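Local coordinates for protein pre-crRNA processing endonuclease (Streptococcus pyogenes serotype M1, PDB 3VZH) that probably cuts CRISPR precursor transcripts into crRNAs, as a Cas5-family endoribonuclease of the bacterial antiviral defence system, at residues T60-I65 with V95-K100; I68-Q73 with Y88-S93; L170-H175 with S189-T194. All coordinates share one frame; numbering follows the deposited sequence.

In the fold
From the N terminus, strand 55-64 enters contact 1 at 60-65 and the chain leaves for contact 2, where 68-73 pairs with 88-93. It then returns along 95-100. Contact 2 is thus nested inside the loop that contact 1 closes, and the two touch where Tyr97 OH packs on Leu92 CD1. Contact 1 lies in the large antiparallel sheet, contact 2 in a separate three-stranded sheet, the contact centres about 19 Å apart. Contact 3 follows in series: 170-175 turns a corner against 189-194 and closes a hairpin. It belongs to the same large sheet as contact 1, their centres about 17 Å apart, and strand 200-213 joins them by pairing with both 55-64 and 188-197.

Contact 1. Residues T60-I65 with V95-K100; sequences TEVKVI and VVYLIK
Thr60 and Glu61 both face Lys100, a classic beta bulge in the antiparallel pairing of 60-65 with 95-100. Lys100 O accepts Thr60 N at 2.9 Å and, weakly, Glu61 N at 3.4 Å, while Lys100 N returns a nearly straight bond (175°) to Glu61 O. The lysine chain runs extended, CG anti to its backbone N (chi1 177°); this lays CG 3.6 Å from Thr60 OG1, and a water that accepts from Lys100 NZ also bonds Thr60 OG1. Beyond the bulge the ladder is regular: Lys63 N reaches Leu98 O at 2.8 Å, and Leu98 N sits on a lone pair of Lys63 O. Ile65 meets Leu98 at about a right angle, CG1 to CG 3.7 Å. On the face opposite Lys63 and Leu98, Val62 and Val64 lie beside Tyr97: Val62 CG2 rests 3.8 Å from Tyr97 CB, and Val64 CG2 meets the ring at its edge. Glu61 OE1 bonds Tyr156 OH and OE2 Thr202 OG1; Lys63 NZ bonds Tyr156 O and makes a cation-pi contact with that tyrosine. The pair sits inside the RRM-like sheet, with strand 9-15 next to 95-105, strand 200-213 next to 55-64, and Leu42 of helix 39-49 covering Val62 and Ile99.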
loop_
_atom_site.group_PDB
_atom_site.type_symbol
_atom_site.label_atom_id
_atom_site.label_comp_id
_atom_site.label_asym_id
_atom_site.label_seq_id
_atom_site.Cartn_x
_atom_site.Cartn_y
_atom_site.Cartn_z
ATOM N N THR A 60 4.245 -1.590 -5.683
ATOM C CA THR A 60 5.689 -1.894 -5.858
ATOM C C THR A 60 6.605 -0.983 -5.043
ATOM O O THR A 60 7.774 -1.347 -4.741
ATOM C CB THR A 60 6.140 -1.828 -7.319
ATOM O OG1 THR A 60 5.899 -0.516 -7.849
ATOM C CG2 THR A 60 5.425 -2.922 -8.124
ATOM N N GLU A 61 6.115 0.201 -4.698
ATOM C CA GLU A 61 6.975 1.207 -4.068
ATOM C C GLU A 61 6.126 2.191 -3.278
ATOM O O GLU A 61 4.959 2.500 -3.697
ATOM C CB GLU A 61 7.827 1.921 -5.087
ATOM C CG GLU A 61 9.034 2.580 -4.443
ATOM C CD GLU A 61 9.978 3.098 -5.510
ATOM O OE1 GLU A 61 9.699 4.127 -6.100
ATOM O OE2 GLU A 61 11.013 2.449 -5.749
ATOM N N VAL A 62 6.626 2.645 -2.131
ATOM C CA VAL A 62 5.984 3.805 -1.427
ATOM C C VAL A 62 7.001 4.826 -0.997
ATOM O O VAL A 62 8.156 4.455 -0.695
ATOM C CB VAL A 62 5.148 3.336 -0.204
ATOM C CG1 VAL A 62 6.004 2.591 0.894
ATOM C CG2 VAL A 62 4.397 4.537 0.445
ATOM N N LYS A 63 6.630 6.118 -1.063
ATOM C CA LYS A 63 7.489 7.187 -0.591
ATOM C C LYS A 63 6.840 7.791 0.641
ATOM O O LYS A 63 5.645 8.220 0.604
ATOM C CB LYS A 63 7.817 8.299 -1.628
ATOM C CG LYS A 63 8.382 7.722 -2.929
ATOM C CD LYS A 63 8.674 8.793 -3.969
ATOM C CE LYS A 63 9.719 9.703 -3.569
ATOM N NZ LYS A 63 10.322 10.211 -4.866
ATOM N N VAL A 64 7.572 7.742 1.754
ATOM C CA VAL A 64 7.147 8.369 3.031
ATOM C C VAL A 64 7.596 9.823 3.009
ATOM O O VAL A 64 8.800 10.127 3.120
ATOM C CB VAL A 64 7.795 7.539 4.213
ATOM C CG1 VAL A 64 7.414 8.148 5.563
ATOM C CG2 VAL A 64 7.385 6.073 4.125
ATOM N N ILE A 65 6.640 10.747 2.800
ATOM C CA ILE A 65 7.003 12.145 2.538
ATOM C C ILE A 65 7.222 12.901 3.796
ATOM O O ILE A 65 8.066 13.804 3.813
ATOM C CB ILE A 65 5.897 12.814 1.687
ATOM C CG1 ILE A 65 5.823 12.052 0.325
ATOM C CG2 ILE A 65 6.306 14.274 1.414
ATOM C CD1 ILE A 65 7.151 11.964 -0.463
ATOM N N VAL A 95 0.432 12.094 8.097
ATOM C CA VAL A 95 1.148 11.184 7.171
ATOM C C VAL A 95 0.803 11.573 5.749
ATOM O O VAL A 95 -0.370 12.013 5.474
ATOM C CB VAL A 95 0.833 9.693 7.453
ATOM C CG1 VAL A 95 1.281 9.342 8.908
ATOM C CG2 VAL A 95 -0.666 9.343 7.204
ATOM N N VAL A 96 1.834 11.503 4.854
ATOM C CA VAL A 96 1.644 11.613 3.387
ATOM C C VAL A 96 2.446 10.476 2.762
ATOM O O VAL A 96 3.586 10.266 3.094
ATOM C CB VAL A 96 2.193 12.947 2.850
ATOM C CG1 VAL A 96 2.207 12.859 1.332
ATOM C CG2 VAL A 96 1.386 14.190 3.300
ATOM N N TYR A 97 1.845 9.680 1.879
ATOM C CA TYR A 97 2.542 8.520 1.253
ATOM C C TYR A 97 2.224 8.589 -0.207
ATOM O O TYR A 97 1.014 8.841 -0.593
ATOM C CB TYR A 97 1.964 7.204 1.757
ATOM C CG TYR A 97 2.141 7.024 3.241
ATOM C CD1 TYR A 97 3.422 6.968 3.803
ATOM C CD2 TYR A 97 1.054 6.901 4.063
ATOM C CE1 TYR A 97 3.568 6.837 5.210
ATOM C CE2 TYR A 97 1.188 6.762 5.441
ATOM C CZ TYR A 97 2.458 6.712 5.988
ATOM O OH TYR A 97 2.570 6.566 7.359
ATOM N N LEU A 98 3.237 8.448 -1.059
ATOM C CA LEU A 98 2.952 8.354 -2.463
ATOM C C LEU A 98 3.146 6.870 -2.807
ATOM O O LEU A 98 4.231 6.249 -2.470
ATOM C CB LEU A 98 3.932 9.273 -3.264
ATOM C CG LEU A 98 4.134 10.647 -2.657
ATOM C CD1 LEU A 98 5.075 11.373 -3.616
ATOM C CD2 LEU A 98 2.820 11.449 -2.573
ATOM N N ILE A 99 2.169 6.263 -3.492
ATOM C CA ILE A 99 2.201 4.837 -3.752
ATOM C C ILE A 99 2.366 4.705 -5.294
ATOM O O ILE A 99 1.610 5.323 -6.052
ATOM C CB ILE A 99 0.861 4.165 -3.337
ATOM C CG1 ILE A 99 0.526 4.508 -1.866
ATOM C CG2 ILE A 99 0.927 2.631 -3.476
ATOM C CD1 ILE A 99 -0.843 3.971 -1.378
ATOM N N LYS A 100 3.254 3.822 -5.692
ATOM C CA LYS A 100 3.426 3.374 -7.100
ATOM C C LYS A 100 2.892 1.948 -7.173
ATOM O O LYS A 100 3.275 1.107 -6.355
ATOM C CB LYS A 100 4.902 3.421 -7.439
ATOM C CG LYS A 100 5.202 2.899 -8.842
ATOM C CD LYS A 100 6.738 2.933 -9.094
ATOM C CE LYS A 100 7.042 2.426 -10.521
ATOM N NZ LYS A 100 8.537 2.290 -10.723
HETATM O O HOH W 1 8.562 -0.053 -8.731
#

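Contact 2. Residues I68-Q73 with Y88-S93; sequences IQTELQ and YVSYLS
Glu71 with Tyr91 and Gln73 with Val89 form the hydrogen-bonded pairs of an antiparallel ladder whose short strand segments make 150° between their N-to-C directions. This is a beta hairpin whose tip is not modelled, and 88-93 also pairs with strand 17-18 to make a small three-stranded sheet. Tyr91 N meets Glu71 O at 2.8 Å, nearly along the C=O axis, whereas Ser93 N approaches Gln69 O from above the carbonyl plane. Thr70 and Leu92 come within 4.3 Å, CA to CA, yet their side chains diverge. Leu92 nevertheless brings its CD2 back to 3.8 Å from Ile68 CG2. Further along, Leu72 CD1 touches Tyr88 CB. The Tyr91 ring turns an edge to Gln73, with CB of Gln73 in the ring plane and 4.0 Å from Tyr91 CE2; the glutamine amide stands 76° to that ring, whose OH is hydrogen-bonded to Glu143. One water joins Thr70 OG1 to Ser90 OG. Glu71 CG packs on Ser93 CB; beyond it the chain bends at chi2 (-81°), placing the carboxylate where a second water donates to Glu71 OE1 at 2.8 Å and also bonds Ser93 OG at 2.8 Å.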
loop_
_atom_site.group_PDB
_atom_site.type_symbol
_atom_site.label_atom_id
_atom_site.label_comp_id
_atom_site.label_asym_id
_atom_site.label_seq_id
_atom_site.Cartn_x
_atom_site.Cartn_y
_atom_site.Cartn_z
ATOM N N ILE A 68 8.175 11.323 10.592
ATOM C CA ILE A 68 7.443 10.312 11.358
ATOM C C ILE A 68 7.191 10.846 12.776
ATOM O O ILE A 68 8.154 11.188 13.458
ATOM C CB ILE A 68 8.240 9.007 11.416
ATOM C CG1 ILE A 68 8.302 8.325 10.002
ATOM C CG2 ILE A 68 7.671 7.992 12.439
ATOM C CD1 ILE A 68 9.400 7.291 9.942
ATOM N N GLN A 69 5.911 10.972 13.152
ATOM C CA GLN A 69 5.504 11.563 14.439
ATOM C C GLN A 69 4.402 10.658 14.929
ATOM O O GLN A 69 3.734 10.045 14.108
ATOM C CB GLN A 69 4.882 12.951 14.153
ATOM C CG GLN A 69 5.856 13.996 13.604
ATOM C CD GLN A 69 5.240 15.392 13.587
ATOM O OE1 GLN A 69 5.436 16.152 14.517
ATOM N NE2 GLN A 69 4.488 15.716 12.548
ATOM N N THR A 70 4.261 10.525 16.238
ATOM C CA THR A 70 3.236 9.670 16.783
ATOM C C THR A 70 2.420 10.436 17.824
ATOM O O THR A 70 2.863 11.480 18.341
ATOM C CB THR A 70 3.840 8.399 17.445
ATOM O OG1 THR A 70 4.543 8.748 18.635
ATOM C CG2 THR A 70 4.824 7.633 16.450
ATOM N N GLU A 71 1.243 9.868 18.129
ATOM C CA GLU A 71 0.342 10.416 19.097
ATOM C C GLU A 71 -0.267 9.274 19.828
ATOM O O GLU A 71 -0.573 8.236 19.253
ATOM C CB GLU A 71 -0.771 11.206 18.422
ATOM C CG GLU A 71 -0.253 12.482 17.800
ATOM C CD GLU A 71 -0.090 13.613 18.820
ATOM O OE1 GLU A 71 0.443 14.665 18.447
ATOM O OE2 GLU A 71 -0.500 13.482 19.985
ATOM N N LEU A 72 -0.470 9.506 21.115
ATOM C CA LEU A 72 -0.905 8.461 22.012
ATOM C C LEU A 72 -2.359 8.665 22.300
ATOM O O LEU A 72 -2.804 9.811 22.484
ATOM C CB LEU A 72 -0.075 8.582 23.301
ATOM C CG LEU A 72 0.038 7.482 24.370
ATOM C CD1 LEU A 72 0.161 6.093 23.740
ATOM C CD2 LEU A 72 1.236 7.789 25.309
ATOM N N GLN A 73 -3.126 7.579 22.378
ATOM C CA GLN A 73 -4.508 7.721 22.789
ATOM C C GLN A 73 -4.821 6.708 23.939
ATOM O O GLN A 73 -4.622 5.492 23.762
ATOM C CB GLN A 73 -5.478 7.506 21.603
ATOM C CG GLN A 73 -6.962 7.528 22.089
ATOM C CD GLN A 73 -7.900 7.444 20.927
ATOM O OE1 GLN A 73 -8.215 6.347 20.456
ATOM N NE2 GLN A 73 -8.305 8.595 20.404
ATOM N N TYR A 88 -3.749 1.712 25.703
ATOM C CA TYR A 88 -3.123 2.782 24.916
ATOM C C TYR A 88 -3.086 2.343 23.472
ATOM O O TYR A 88 -2.884 1.148 23.178
ATOM C CB TYR A 88 -1.678 3.043 25.369
ATOM C CG TYR A 88 -1.521 3.466 26.807
ATOM C CD1 TYR A 88 -1.792 4.791 27.207
ATOM C CD2 TYR A 88 -1.076 2.538 27.783
ATOM C CE1 TYR A 88 -1.645 5.179 28.547
ATOM C CE2 TYR A 88 -0.907 2.912 29.108
ATOM C CZ TYR A 88 -1.197 4.227 29.496
ATOM O OH TYR A 88 -1.020 4.560 30.827
ATOM N N VAL A 89 -3.221 3.292 22.550
ATOM C CA VAL A 89 -3.044 2.985 21.169
ATOM C C VAL A 89 -2.109 4.069 20.718
ATOM O O VAL A 89 -2.377 5.237 21.050
ATOM C CB VAL A 89 -4.377 3.084 20.349
ATOM C CG1 VAL A 89 -4.101 2.803 18.870
ATOM C CG2 VAL A 89 -5.415 2.087 20.900
ATOM N N SER A 90 -1.016 3.708 20.016
ATOM C CA SER A 90 -0.064 4.737 19.504
ATOM C C SER A 90 -0.229 4.864 17.991
ATOM O O SER A 90 0.043 3.898 17.237
ATOM C CB SER A 90 1.438 4.413 19.895
ATOM O OG SER A 90 2.380 5.380 19.250
ATOM N N TYR A 91 -0.651 6.037 17.534
ATOM C CA TYR A 91 -0.855 6.311 16.102
ATOM C C TYR A 91 0.280 7.087 15.450
ATOM O O TYR A 91 0.897 7.861 16.091
ATOM C CB TYR A 91 -2.116 7.215 15.945
ATOM C CG TYR A 91 -3.387 6.521 16.305
ATOM C CD1 TYR A 91 -4.101 5.791 15.323
ATOM C CD2 TYR A 91 -3.922 6.616 17.620
ATOM C CE1 TYR A 91 -5.289 5.132 15.658
ATOM C CE2 TYR A 91 -5.124 5.940 17.966
ATOM C CZ TYR A 91 -5.807 5.219 16.977
ATOM O OH TYR A 91 -6.998 4.556 17.261
ATOM N N LEU A 92 0.496 6.898 14.150
ATOM C CA LEU A 92 1.252 7.914 13.399
ATOM C C LEU A 92 0.371 9.103 13.240
ATOM O O LEU A 92 -0.871 8.981 13.068
ATOM C CB LEU A 92 1.586 7.286 12.023
ATOM C CG LEU A 92 2.639 6.168 12.095
ATOM C CD1 LEU A 92 2.639 5.444 10.714
ATOM C CD2 LEU A 92 4.008 6.886 12.331
ATOM N N SER A 93 1.001 10.273 13.077
ATOM C CA SER A 93 0.275 11.484 12.915
ATOM C C SER A 93 0.717 12.229 11.652
ATOM O O SER A 93 1.867 12.154 11.285
ATOM C CB SER A 93 0.628 12.367 14.135
ATOM O OG SER A 93 -0.097 13.532 14.028
HETATM O O HOH W 2 4.211 10.808 10.657
HETATM O O HOH W 3 3.177 7.742 20.818
HETATM O O HOH W 4 1.360 15.014 15.877
#

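Contact 3. Residues L170-H175 with S189-T194; sequences LGIMFH and SYFTKT
His175 N gives Tyr190 O a bond of 2.7 Å, the shortest polar link between 170-175 and 189-194. His175 CB lies alongside the same oxygen, Tyr190 O, at 3.1 Å, while NE2 of its imidazole is hydrogen-bonded to Lys204 O of strand 200-213. Two residues earlier, Met173 bonds with Thr192 in both directions. Met173 N comes to Thr192 O from above the carbonyl plane, although its N-H points almost straight at the oxygen (173°). Thr194 OG1 stands 3.0 Å from Thr192 O and may share that acceptor; it also lies 3.5 Å from Met173 CB. Met173 SD rests against Thr194 CB and CG2, the two side chains crossing at about a right angle.

The pairing belongs to the beta hairpin of strands 173-178 and 188-197, and it continues past a corner at Ile172 into strand 167-171. At that corner Gly171 takes a positive phi, a conformation that favours glycine, and its O accepts Thr194 N. Before the corner, Leu170 N bonds to Thr194 O.

Ile172, Phe174 and Phe191 pack on the other face from Met173 and Thr192. Ile172 sets CG2 3.6 Å from Phe191 CB, the two side chains nearly perpendicular. Phe174 has CG anti to its backbone N (chi1 180°), which carries its ring toward Phe191, where it presents an edge to that ring's face. In this T-shaped stack the planes are 69° apart, and Phe174 CD2 lies 3.9 Å from Phe191 CZ, toward the rim of the ring. The Phe191 ring also comes close to the backbone of the paired strand: its CD1 lies 3.3 Å from Phe174 N, whose hydrogen-bond partner is Tyr34 OH.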
loop_
_atom_site.group_PDB
_atom_site.type_symbol
_atom_site.label_atom_id
_atom_site.label_comp_id
_atom_site.label_asym_id
_atom_site.label_seq_id
_atom_site.Cartn_x
_atom_site.Cartn_y
_atom_site.Cartn_z
ATOM N N LEU A 170 14.064 -0.472 9.276
ATOM C CA LEU A 170 12.968 -0.575 10.198
ATOM C C LEU A 170 12.863 -2.002 10.764
ATOM O O LEU A 170 12.027 -2.235 11.586
ATOM C CB LEU A 170 11.656 -0.081 9.516
ATOM C CG LEU A 170 11.749 1.421 9.105
ATOM C CD1 LEU A 170 10.630 1.807 8.180
ATOM C CD2 LEU A 170 11.756 2.331 10.272
ATOM N N GLY A 171 13.771 -2.928 10.385
ATOM C CA GLY A 171 13.740 -4.300 11.019
ATOM C C GLY A 171 12.673 -5.117 10.375
ATOM O O GLY A 171 12.137 -4.755 9.334
ATOM N N ILE A 172 12.257 -6.189 11.041
ATOM C CA ILE A 172 11.333 -7.086 10.406
ATOM C C ILE A 172 9.903 -6.565 10.524
ATOM O O ILE A 172 9.433 -6.238 11.618
ATOM C CB ILE A 172 11.369 -8.454 11.127
ATOM C CG1 ILE A 172 12.795 -9.001 11.161
ATOM C CG2 ILE A 172 10.525 -9.450 10.349
ATOM C CD1 ILE A 172 13.401 -9.275 9.785
ATOM N N MET A 173 9.194 -6.470 9.411
ATOM C CA MET A 173 7.805 -5.969 9.386
ATOM C C MET A 173 6.924 -7.014 8.758
ATOM O O MET A 173 7.330 -7.690 7.778
ATOM C CB MET A 173 7.737 -4.694 8.503
ATOM C CG MET A 173 8.263 -3.493 9.278
ATOM S SD MET A 173 8.002 -1.896 8.417
ATOM C CE MET A 173 6.211 -1.947 8.598
ATOM N N PHE A 174 5.712 -7.155 9.268
ATOM C CA PHE A 174 4.659 -7.840 8.513
ATOM C C PHE A 174 4.619 -7.326 7.067
ATOM O O PHE A 174 4.688 -6.108 6.812
ATOM C CB PHE A 174 3.322 -7.656 9.212
ATOM C CG PHE A 174 2.182 -8.309 8.516
ATOM C CD1 PHE A 174 1.202 -7.528 7.921
ATOM C CD2 PHE A 174 2.076 -9.695 8.437
ATOM C CE1 PHE A 174 0.127 -8.124 7.238
ATOM C CE2 PHE A 174 0.990 -10.305 7.783
ATOM C CZ PHE A 174 0.008 -9.505 7.178
ATOM N N HIS A 175 4.564 -8.268 6.109
ATOM C CA HIS A 175 4.487 -7.942 4.690
ATOM C C HIS A 175 3.057 -8.174 4.242
ATOM O O HIS A 175 2.370 -7.229 3.882
ATOM C CB HIS A 175 5.399 -8.888 3.926
ATOM C CG HIS A 175 5.449 -8.670 2.424
ATOM N ND1 HIS A 175 4.542 -9.209 1.576
ATOM C CD2 HIS A 175 6.401 -8.008 1.623
ATOM C CE1 HIS A 175 4.890 -8.878 0.295
ATOM N NE2 HIS A 175 6.040 -8.180 0.341
ATOM N N SER A 189 1.741 -16.268 6.678
ATOM C CA SER A 189 2.108 -14.856 6.835
ATOM C C SER A 189 3.570 -14.668 6.456
ATOM O O SER A 189 4.411 -15.588 6.613
ATOM C CB SER A 189 1.850 -14.317 8.233
ATOM O OG SER A 189 2.678 -15.024 9.157
ATOM N N TYR A 190 3.838 -13.504 5.881
ATOM C CA TYR A 190 5.148 -13.192 5.367
ATOM C C TYR A 190 5.637 -11.962 6.099
ATOM O O TYR A 190 4.894 -10.955 6.247
ATOM C CB TYR A 190 5.129 -12.900 3.856
ATOM C CG TYR A 190 4.779 -14.093 3.004
ATOM C CD1 TYR A 190 5.777 -14.832 2.358
ATOM C CD2 TYR A 190 3.439 -14.506 2.860
ATOM C CE1 TYR A 190 5.466 -15.922 1.574
ATOM C CE2 TYR A 190 3.112 -15.612 2.078
ATOM C CZ TYR A 190 4.120 -16.320 1.449
ATOM O OH TYR A 190 3.803 -17.422 0.686
ATOM N N PHE A 191 6.902 -12.045 6.527
ATOM C CA PHE A 191 7.590 -10.926 7.226
ATOM C C PHE A 191 8.903 -10.700 6.521
ATOM O O PHE A 191 9.496 -11.684 6.012
ATOM C CB PHE A 191 7.862 -11.248 8.700
ATOM C CG PHE A 191 6.621 -11.309 9.528
ATOM C CD1 PHE A 191 6.279 -10.241 10.375
ATOM C CD2 PHE A 191 5.808 -12.439 9.500
ATOM C CE1 PHE A 191 5.124 -10.295 11.161
ATOM C CE2 PHE A 191 4.671 -12.488 10.292
ATOM C CZ PHE A 191 4.313 -11.411 11.098
ATOM N N THR A 192 9.401 -9.458 6.545
ATOM C CA THR A 192 10.688 -9.224 5.937
ATOM C C THR A 192 11.308 -7.933 6.438
ATOM O O THR A 192 10.567 -7.096 6.942
ATOM C CB THR A 192 10.634 -9.309 4.373
ATOM O OG1 THR A 192 11.928 -9.753 3.873
ATOM C CG2 THR A 192 10.158 -7.940 3.674
ATOM N N LYS A 193 12.649 -7.884 6.364
ATOM C CA LYS A 193 13.496 -6.725 6.696
ATOM C C LYS A 193 13.098 -5.635 5.744
ATOM O O LYS A 193 13.076 -5.824 4.528
ATOM C CB LYS A 193 15.034 -7.003 6.642
ATOM C CG LYS A 193 15.928 -5.699 6.593
ATOM C CD LYS A 193 17.422 -6.003 6.501
ATOM C CE LYS A 193 17.560 -7.477 6.976
ATOM N NZ LYS A 193 18.806 -7.967 7.608
ATOM N N THR A 194 12.748 -4.484 6.306
ATOM C CA THR A 194 12.153 -3.408 5.523
ATOM C C THR A 194 13.064 -2.166 5.683
ATOM O O THR A 194 13.240 -1.691 6.795
ATOM C CB THR A 194 10.664 -3.186 5.985
ATOM O OG1 THR A 194 9.868 -4.408 5.776
ATOM C CG2 THR A 194 10.030 -1.943 5.245
#